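Local coordinates for protein fasciclin I (Drosophila melanogaster, PDB 1O70) that acts as a neural cell adhesion molecule of insects, represented by its third and fourth FAS1 domains, an extracellular pair from a probably GPI-anchored glycoprotein, at residues T49-S54 with H80-R85; T195-R200 with I299-D304. One frame throughout, in Å; residues are numbered along the deposited sequence.

Interaction 1: residues T49-S54 with H80-R85; sequences TILAPS and HIIKDR
T49 and I82 form an antiparallel hydrogen-bonded pair: T49 N donates a hydrogen bond to I82 O at 2.9 Å, and I82 N donates one to T49 O at 2.7 Å. Next along, L51 N reaches H80 O at 2.8 Å, nearly straight at 167°. The threonine suits its strand end because its CB is branched and its hydroxyl can bond as well: with OG1 beside the backbone N (chi1 -64°), it donates to D84 O at 2.7 Å and is also bonded to L86 N.

Packing is closest between the backbones and among buried side chains. L51 CG lies 4.1 Å from I82 CD1, two branched chains crossing at a slant, while P53 CG meets H80 NE2 at 3.4 Å, tip to tip. H80 brings CD2 of its ring edge to L51 O; its ND1 is bonded to I76 O. Apart from the T49 hydroxyl bond, the contact thins beyond I82, where K83 centres an inverse gamma turn and is exposed; D84 and R85 are partly exposed.

Strand 81-82 ends the sheet here. Strand 48-53 has strand 145-150 as its other neighbour, and helix 21-33 presents F27 to I50, P53, H80 and I81.

Interaction 2: residues T195-R200 with I299-D304; sequences TYFVPR and IIHVID. With SO4 (sulfate ion), chain C.
R200 and D304 meet just past the ends of two parallel strands, 195-199 and 299-303, joined by five backbone hydrogen bonds, from Y196 N to I299 O (3.0 Å) through to R200 N and I303 O.

From CB outward, R200 begins between V302 CG1 (3.6 Å) and sulfate O2. CG has I303 O and the same sulfate oxygen near it; CD lies beside D304 OD2 and that oxygen. A bend at chi3 (-63°) sets NE, which donates to sulfate O2 at 2.9 Å. NH2 points to sulfate O4, while NH1 faces D304 OD2 at 3.7 Å, a long salt bridge with guanidinium and carboxylate nearly coplanar. Arginine suits this place: the base of its stem packs on V302 while its N-H groups face sulfate and carboxylate.

On one face of the sheet, V198 CG2 packs 3.7 Å from I300 CG2 and also lies over a face of the Y196 ring; beta-branched residues favour such extended backbone. On the other, F197 and H301 lie side by side, rings oblique at 34°, and P199 CG abuts I303 CD1. H301 bonds through ND1 to D292 N and through NE2 to Y242 O.

Side-chain chemistry is thus largely apolar along the strands, with both H301 nitrogens satisfied, and ionic at their exit, where a sulfate, probably from the crystallisation liquor and bonded also by K202 N, marks a spot able to hold an anion despite D304.

How the interactions relate
Both segments of interaction 1 precede those of interaction 2 in the sequence, and the two contacts lie in successive FAS1 domains, the third and the fourth. Their centres are 26 Å apart and their nearest atoms about 17 Å, so they do not touch. Each domain completes its own seven-stranded mixed sheet, strand order 2-1-7-6-5-4-3, consistent with separate folding units. Interaction 1 joins the first and second strands of its sheet, interaction 2 the first and last of the other. The equivalent strands are 48-53 and 193-199. Together the contacts sample both neighbours of the first strand: a local antiparallel edge and a parallel pairing that ties the first strand of the sheet to its last.

Interaction 1: residues T49-S54 with H80-R85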
ATOM      1  N   THR A  49      -2.219   3.389  19.957  1.00 37.38           N
ATOM      2  CA  THR A  49      -1.467   2.151  19.822  1.00 34.28           C
ATOM      3  C   THR A  49      -0.283   2.446  18.912  1.00 33.30           C
ATOM      4  O   THR A  49      -0.435   2.952  17.799  1.00 33.08           O
ATOM      5  CB  THR A  49      -2.318   1.013  19.224  1.00 32.93           C
ATOM      6  OG1 THR A  49      -3.376   0.700  20.130  1.00 35.58           O
ATOM      7  CG2 THR A  49      -1.476  -0.237  19.006  1.00 30.92           C
ATOM      8  N   ILE A  50       0.901   2.126  19.410  1.00 30.39           N
ATOM      9  CA  ILE A  50       2.130   2.379  18.692  1.00 29.82           C
ATOM     10  C   ILE A  50       2.739   1.105  18.130  1.00 29.44           C
ATOM     11  O   ILE A  50       2.792   0.076  18.811  1.00 29.60           O
ATOM     12  CB  ILE A  50       3.157   3.039  19.631  1.00 30.10           C
ATOM     13  CG1 ILE A  50       2.581   4.353  20.160  1.00 29.95           C
ATOM     14  CG2 ILE A  50       4.488   3.238  18.910  1.00 29.61           C
ATOM     15  CD1 ILE A  50       3.478   5.079  21.149  1.00 27.38           C
ATOM     16  N   LEU A  51       3.180   1.174  16.876  1.00 26.22           N
ATOM     17  CA  LEU A  51       3.838   0.041  16.238  1.00 25.17           C
ATOM     18  C   LEU A  51       5.291   0.464  16.243  1.00 25.39           C
ATOM     19  O   LEU A  51       5.710   1.262  15.406  1.00 26.52           O
ATOM     20  CB  LEU A  51       3.353  -0.158  14.794  1.00 22.54           C
ATOM     21  CG  LEU A  51       1.856  -0.447  14.590  1.00 25.03           C
ATOM     22  CD1 LEU A  51       1.622  -0.878  13.143  1.00 24.59           C
ATOM     23  CD2 LEU A  51       1.386  -1.560  15.534  1.00 21.68           C
ATOM     24  N   ALA A  52       6.053  -0.039  17.209  1.00 25.22           N
ATOM     25  CA  ALA A  52       7.454   0.327  17.327  1.00 26.22           C
ATOM     26  C   ALA A  52       8.373  -0.642  16.599  1.00 26.87           C
ATOM     27  O   ALA A  52       8.436  -1.824  16.933  1.00 28.53           O
ATOM     28  CB  ALA A  52       7.847   0.411  18.796  1.00 25.77           C
ATOM     29  N   PRO A  53       9.085  -0.152  15.578  1.00 26.03           N
ATOM     30  CA  PRO A  53      10.004  -1.002  14.818  1.00 27.75           C
ATOM     31  C   PRO A  53      11.111  -1.484  15.747  1.00 29.67           C
ATOM     32  O   PRO A  53      11.553  -0.736  16.622  1.00 29.84           O
ATOM     33  CB  PRO A  53      10.567  -0.058  13.755  1.00 25.41           C
ATOM     34  CG  PRO A  53       9.488   0.960  13.585  1.00 25.25           C
ATOM     35  CD  PRO A  53       8.994   1.193  14.987  1.00 24.20           C
ATOM     36  N   SER A  54      11.557  -2.725  15.562  1.00 30.27           N
ATOM     37  CA  SER A  54      12.637  -3.270  16.381  1.00 32.27           C
ATOM     38  C   SER A  54      13.887  -2.458  16.079  1.00 34.15           C
ATOM     39  O   SER A  54      13.947  -1.772  15.061  1.00 34.21           O
ATOM     40  CB  SER A  54      12.904  -4.723  16.012  1.00 31.05           C
ATOM     41  OG  SER A  54      13.442  -4.784  14.705  1.00 34.07           O
ATOM     42  N   HIS A  80       3.079   5.153  12.287  1.00 29.86           N
ATOM     43  CA  HIS A  80       3.292   4.040  13.216  1.00 27.99           C
ATOM     44  C   HIS A  80       2.423   4.270  14.447  1.00 28.84           C
ATOM     45  O   HIS A  80       2.443   3.468  15.378  1.00 28.23           O
ATOM     46  CB  HIS A  80       4.746   3.957  13.676  1.00 27.72           C
ATOM     47  CG  HIS A  80       5.682   3.363  12.670  1.00 28.23           C
ATOM     48  ND1 HIS A  80       6.266   4.104  11.665  1.00 28.07           N
ATOM     49  CD2 HIS A  80       6.174   2.107  12.544  1.00 28.70           C
ATOM     50  CE1 HIS A  80       7.084   3.332  10.968  1.00 29.12           C
ATOM     51  NE2 HIS A  80       7.046   2.115  11.481  1.00 29.54           N
ATOM     52  N   ILE A  81       1.660   5.366  14.449  1.00 29.38           N
ATOM     53  CA  ILE A  81       0.806   5.715  15.588  1.00 29.80           C
ATOM     54  C   ILE A  81      -0.701   5.640  15.300  1.00 32.18           C
ATOM     55  O   ILE A  81      -1.291   6.550  14.702  1.00 31.36           O
ATOM     56  CB  ILE A  81       1.125   7.138  16.109  1.00 27.99           C
ATOM     57  CG1 ILE A  81       2.622   7.280  16.387  1.00 29.72           C
ATOM     58  CG2 ILE A  81       0.355   7.410  17.379  1.00 26.27           C
ATOM     59  CD1 ILE A  81       3.049   8.720  16.644  1.00 31.77           C
ATOM     60  N   ILE A  82      -1.314   4.560  15.770  1.00 33.47           N
ATOM     61  CA  ILE A  82      -2.738   4.310  15.594  1.00 34.84           C
ATOM     62  C   ILE A  82      -3.628   5.041  16.601  1.00 37.70           C
ATOM     63  O   ILE A  82      -3.528   4.829  17.809  1.00 36.75           O
ATOM     64  CB  ILE A  82      -3.020   2.805  15.705  1.00 34.56           C
ATOM     65  CG1 ILE A  82      -2.256   2.064  14.602  1.00 35.04           C
ATOM     66  CG2 ILE A  82      -4.514   2.552  15.630  1.00 33.46           C
ATOM     67  CD1 ILE A  82      -2.049   0.613  14.866  1.00 33.56           C
ATOM     68  N   LYS A  83      -4.521   5.880  16.090  1.00 40.88           N
ATOM     69  CA  LYS A  83      -5.425   6.631  16.950  1.00 44.68           C
ATOM     70  C   LYS A  83      -6.529   5.718  17.492  1.00 46.45           C
ATOM     71  O   LYS A  83      -7.709   5.921  17.207  1.00 47.58           O
ATOM     72  CB  LYS A  83      -6.031   7.798  16.159  1.00 46.31           C
ATOM     73  CG  LYS A  83      -4.989   8.827  15.728  1.00 48.46           C
ATOM     74  CD  LYS A  83      -5.315   9.471  14.391  1.00 50.16           C
ATOM     75  CE  LYS A  83      -6.569  10.322  14.456  1.00 51.58           C
ATOM     76  NZ  LYS A  83      -6.952  10.843  13.108  1.00 50.54           N
ATOM     77  N   ASP A  84      -6.138   4.719  18.284  1.00 46.98           N
ATOM     78  CA  ASP A  84      -7.090   3.768  18.851  1.00 47.10           C
ATOM     79  C   ASP A  84      -6.405   2.753  19.779  1.00 46.42           C
ATOM     80  O   ASP A  84      -5.180   2.647  19.799  1.00 45.75           O
ATOM     81  CB  ASP A  84      -7.825   3.066  17.696  1.00 49.09           C
ATOM     82  CG  ASP A  84      -8.784   1.981  18.163  1.00 50.32           C
ATOM     83  OD1 ASP A  84      -9.419   2.133  19.231  1.00 51.34           O
ATOM     84  OD2 ASP A  84      -8.923   0.979  17.433  1.00 51.84           O
ATOM     85  N   ARG A  85      -7.199   2.033  20.563  1.00 45.86           N
ATOM     86  CA  ARG A  85      -6.673   1.027  21.476  1.00 46.73           C
ATOM     87  C   ARG A  85      -6.785  -0.318  20.760  1.00 45.15           C
ATOM     88  O   ARG A  85      -7.868  -0.899  20.699  1.00 45.14           O
ATOM     89  CB  ARG A  85      -7.509   1.003  22.748  1.00 49.67           C
ATOM     90  CG  ARG A  85      -7.095  -0.081  23.727  1.00 56.68           C
ATOM     91  CD  ARG A  85      -8.203  -0.337  24.738  1.00 61.59           C
ATOM     92  NE  ARG A  85      -8.533   0.891  25.444  1.00 65.46           N
ATOM     93  CZ  ARG A  85      -7.725   1.462  26.329  1.00 68.48           C
ATOM     94  NH1 ARG A  85      -6.553   0.901  26.607  1.00 67.36           N
ATOM     95  NH2 ARG A  85      -8.081   2.596  26.929  1.00 69.12           N
TER

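Interaction 2: residues T195-R200 with I299-D304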
ATOM      1  N   THR A 195       4.209   3.588 -12.024  1.00 30.15           N
ATOM      2  CA  THR A 195       3.001   3.912 -11.280  1.00 30.06           C
ATOM      3  C   THR A 195       2.025   2.854 -11.784  1.00 30.83           C
ATOM      4  O   THR A 195       1.389   3.020 -12.829  1.00 32.98           O
ATOM      5  CB  THR A 195       2.496   5.312 -11.613  1.00 29.58           C
ATOM      6  OG1 THR A 195       3.453   6.274 -11.158  1.00 33.19           O
ATOM      7  CG2 THR A 195       1.180   5.574 -10.931  1.00 29.49           C
ATOM      8  N   TYR A 196       1.929   1.755 -11.041  1.00 28.03           N
ATOM      9  CA  TYR A 196       1.079   0.632 -11.421  1.00 27.43           C
ATOM     10  C   TYR A 196      -0.277   0.640 -10.714  1.00 27.12           C
ATOM     11  O   TYR A 196      -0.350   0.560  -9.483  1.00 27.70           O
ATOM     12  CB  TYR A 196       1.826  -0.680 -11.120  1.00 24.46           C
ATOM     13  CG  TYR A 196       1.358  -1.912 -11.881  1.00 24.33           C
ATOM     14  CD1 TYR A 196       1.894  -3.168 -11.589  1.00 23.98           C
ATOM     15  CD2 TYR A 196       0.374  -1.835 -12.871  1.00 24.60           C
ATOM     16  CE1 TYR A 196       1.466  -4.319 -12.247  1.00 23.73           C
ATOM     17  CE2 TYR A 196      -0.062  -2.981 -13.545  1.00 24.84           C
ATOM     18  CZ  TYR A 196       0.485  -4.223 -13.224  1.00 26.17           C
ATOM     19  OH  TYR A 196       0.024  -5.363 -13.855  1.00 26.22           O
ATOM     20  N   PHE A 197      -1.343   0.756 -11.502  1.00 26.57           N
ATOM     21  CA  PHE A 197      -2.692   0.732 -10.963  1.00 27.01           C
ATOM     22  C   PHE A 197      -3.062  -0.735 -10.970  1.00 27.06           C
ATOM     23  O   PHE A 197      -3.450  -1.287 -12.000  1.00 28.06           O
ATOM     24  CB  PHE A 197      -3.662   1.534 -11.834  1.00 27.35           C
ATOM     25  CG  PHE A 197      -3.348   2.992 -11.893  1.00 26.53           C
ATOM     26  CD1 PHE A 197      -2.381   3.459 -12.771  1.00 27.33           C
ATOM     27  CD2 PHE A 197      -3.954   3.886 -11.011  1.00 28.06           C
ATOM     28  CE1 PHE A 197      -2.007   4.796 -12.779  1.00 27.89           C
ATOM     29  CE2 PHE A 197      -3.591   5.233 -11.003  1.00 27.76           C
ATOM     30  CZ  PHE A 197      -2.610   5.690 -11.889  1.00 28.64           C
ATOM     31  N   VAL A 198      -2.921  -1.358  -9.803  1.00 25.50           N
ATOM     32  CA  VAL A 198      -3.170  -2.781  -9.638  1.00 24.90           C
ATOM     33  C   VAL A 198      -4.546  -3.208  -9.146  1.00 25.52           C
ATOM     34  O   VAL A 198      -4.931  -2.913  -8.019  1.00 25.63           O
ATOM     35  CB  VAL A 198      -2.163  -3.398  -8.661  1.00 23.10           C
ATOM     36  CG1 VAL A 198      -2.444  -4.866  -8.508  1.00 19.19           C
ATOM     37  CG2 VAL A 198      -0.747  -3.163  -9.151  1.00 20.31           C
ATOM     38  N   PRO A 199      -5.312  -3.914  -9.989  1.00 24.75           N
ATOM     39  CA  PRO A 199      -6.633  -4.355  -9.533  1.00 25.27           C
ATOM     40  C   PRO A 199      -6.421  -5.425  -8.443  1.00 26.11           C
ATOM     41  O   PRO A 199      -5.569  -6.300  -8.587  1.00 24.94           O
ATOM     42  CB  PRO A 199      -7.258  -4.939 -10.799  1.00 22.23           C
ATOM     43  CG  PRO A 199      -6.593  -4.146 -11.910  1.00 24.65           C
ATOM     44  CD  PRO A 199      -5.160  -4.111 -11.444  1.00 25.08           C
ATOM     45  N   ARG A 200      -7.174  -5.348  -7.350  1.00 26.24           N
ATOM     46  CA  ARG A 200      -7.045  -6.319  -6.269  1.00 26.70           C
ATOM     47  C   ARG A 200      -7.720  -7.617  -6.702  1.00 27.39           C
ATOM     48  O   ARG A 200      -8.457  -7.632  -7.685  1.00 26.16           O
ATOM     49  CB  ARG A 200      -7.722  -5.799  -5.006  1.00 26.81           C
ATOM     50  CG  ARG A 200      -9.197  -5.542  -5.208  1.00 29.18           C
ATOM     51  CD  ARG A 200      -9.809  -4.812  -4.036  1.00 28.53           C
ATOM     52  NE  ARG A 200      -9.731  -5.594  -2.813  1.00 29.94           N
ATOM     53  CZ  ARG A 200     -10.426  -5.323  -1.712  1.00 31.45           C
ATOM     54  NH1 ARG A 200     -11.255  -4.282  -1.686  1.00 32.88           N
ATOM     55  NH2 ARG A 200     -10.297  -6.092  -0.639  1.00 29.75           N
ATOM     56  N   ILE A 299       5.413   3.503  -7.473  1.00 33.01           N
ATOM     57  CA  ILE A 299       4.298   3.472  -6.551  1.00 31.52           C
ATOM     58  C   ILE A 299       3.187   2.619  -7.140  1.00 29.63           C
ATOM     59  O   ILE A 299       3.004   2.578  -8.355  1.00 31.19           O
ATOM     60  CB  ILE A 299       3.762   4.906  -6.303  1.00 33.05           C
ATOM     61  CG1 ILE A 299       2.764   4.915  -5.143  1.00 34.53           C
ATOM     62  CG2 ILE A 299       3.066   5.414  -7.552  1.00 33.08           C
ATOM     63  CD1 ILE A 299       2.331   6.306  -4.754  1.00 33.85           C
ATOM     64  N   ILE A 300       2.446   1.943  -6.272  1.00 26.01           N
ATOM     65  CA  ILE A 300       1.336   1.105  -6.697  1.00 22.21           C
ATOM     66  C   ILE A 300       0.025   1.614  -6.103  1.00 23.38           C
ATOM     67  O   ILE A 300      -0.021   1.981  -4.933  1.00 23.30           O
ATOM     68  CB  ILE A 300       1.523  -0.330  -6.210  1.00 20.62           C
ATOM     69  CG1 ILE A 300       2.562  -1.046  -7.078  1.00 18.95           C
ATOM     70  CG2 ILE A 300       0.175  -1.061  -6.196  1.00 16.60           C
ATOM     71  CD1 ILE A 300       2.820  -2.483  -6.631  1.00 14.93           C
ATOM     72  N   HIS A 301      -1.042   1.637  -6.895  1.00 22.97           N
ATOM     73  CA  HIS A 301      -2.347   2.069  -6.381  1.00 23.23           C
ATOM     74  C   HIS A 301      -3.318   0.902  -6.570  1.00 24.24           C
ATOM     75  O   HIS A 301      -3.667   0.545  -7.702  1.00 25.13           O
ATOM     76  CB  HIS A 301      -2.867   3.279  -7.149  1.00 23.68           C
ATOM     77  CG  HIS A 301      -1.942   4.458  -7.125  1.00 25.73           C
ATOM     78  ND1 HIS A 301      -1.724   5.209  -5.989  1.00 25.44           N
ATOM     79  CD2 HIS A 301      -1.183   5.016  -8.099  1.00 24.74           C
ATOM     80  CE1 HIS A 301      -0.872   6.180  -6.263  1.00 25.66           C
ATOM     81  NE2 HIS A 301      -0.528   6.087  -7.536  1.00 27.96           N
ATOM     82  N   VAL A 302      -3.761   0.301  -5.475  1.00 23.14           N
ATOM     83  CA  VAL A 302      -4.669  -0.832  -5.596  1.00 21.85           C
ATOM     84  C   VAL A 302      -6.081  -0.363  -5.897  1.00 23.38           C
ATOM     85  O   VAL A 302      -6.688   0.377  -5.122  1.00 24.71           O
ATOM     86  CB  VAL A 302      -4.678  -1.691  -4.325  1.00 20.43           C
ATOM     87  CG1 VAL A 302      -5.622  -2.858  -4.518  1.00 19.70           C
ATOM     88  CG2 VAL A 302      -3.273  -2.191  -4.028  1.00 17.40           C
ATOM     89  N   ILE A 303      -6.609  -0.796  -7.033  1.00 22.82           N
ATOM     90  CA  ILE A 303      -7.946  -0.385  -7.413  1.00 23.04           C
ATOM     91  C   ILE A 303      -9.002  -1.472  -7.249  1.00 24.30           C
ATOM     92  O   ILE A 303      -8.672  -2.653  -7.130  1.00 25.56           O
ATOM     93  CB  ILE A 303      -7.932   0.190  -8.831  1.00 22.61           C
ATOM     94  CG1 ILE A 303      -7.538  -0.870  -9.852  1.00 20.71           C
ATOM     95  CG2 ILE A 303      -6.918   1.342  -8.877  1.00 21.09           C
ATOM     96  CD1 ILE A 303      -7.506  -0.339 -11.276  1.00 19.20           C
ATOM     97  N   ASP A 304     -10.269  -1.064  -7.211  1.00 26.45           N
ATOM     98  CA  ASP A 304     -11.396  -1.980  -7.006  1.00 29.07           C
ATOM     99  C   ASP A 304     -11.781  -2.817  -8.210  1.00 30.96           C
ATOM    100  O   ASP A 304     -12.343  -3.903  -8.065  1.00 29.86           O
ATOM    101  CB  ASP A 304     -12.636  -1.198  -6.569  1.00 30.27           C
ATOM    102  CG  ASP A 304     -12.699  -0.975  -5.071  1.00 36.01           C
ATOM    103  OD1 ASP A 304     -13.391  -0.016  -4.661  1.00 40.84           O
ATOM    104  OD2 ASP A 304     -12.100  -1.763  -4.296  1.00 38.34           O
TER
HETATM  105  S   SO4 C1626      -8.895  -9.182  -1.867  1.00 39.08           S
HETATM  106  O1  SO4 C1626      -7.531  -9.548  -1.502  1.00 43.20           O
HETATM  107  O2  SO4 C1626      -8.856  -8.340  -3.074  1.00 38.96           O
HETATM  108  O3  SO4 C1626      -9.699 -10.381  -2.148  1.00 39.30           O
HETATM  109  O4  SO4 C1626      -9.499  -8.428  -0.751  1.00 44.77           O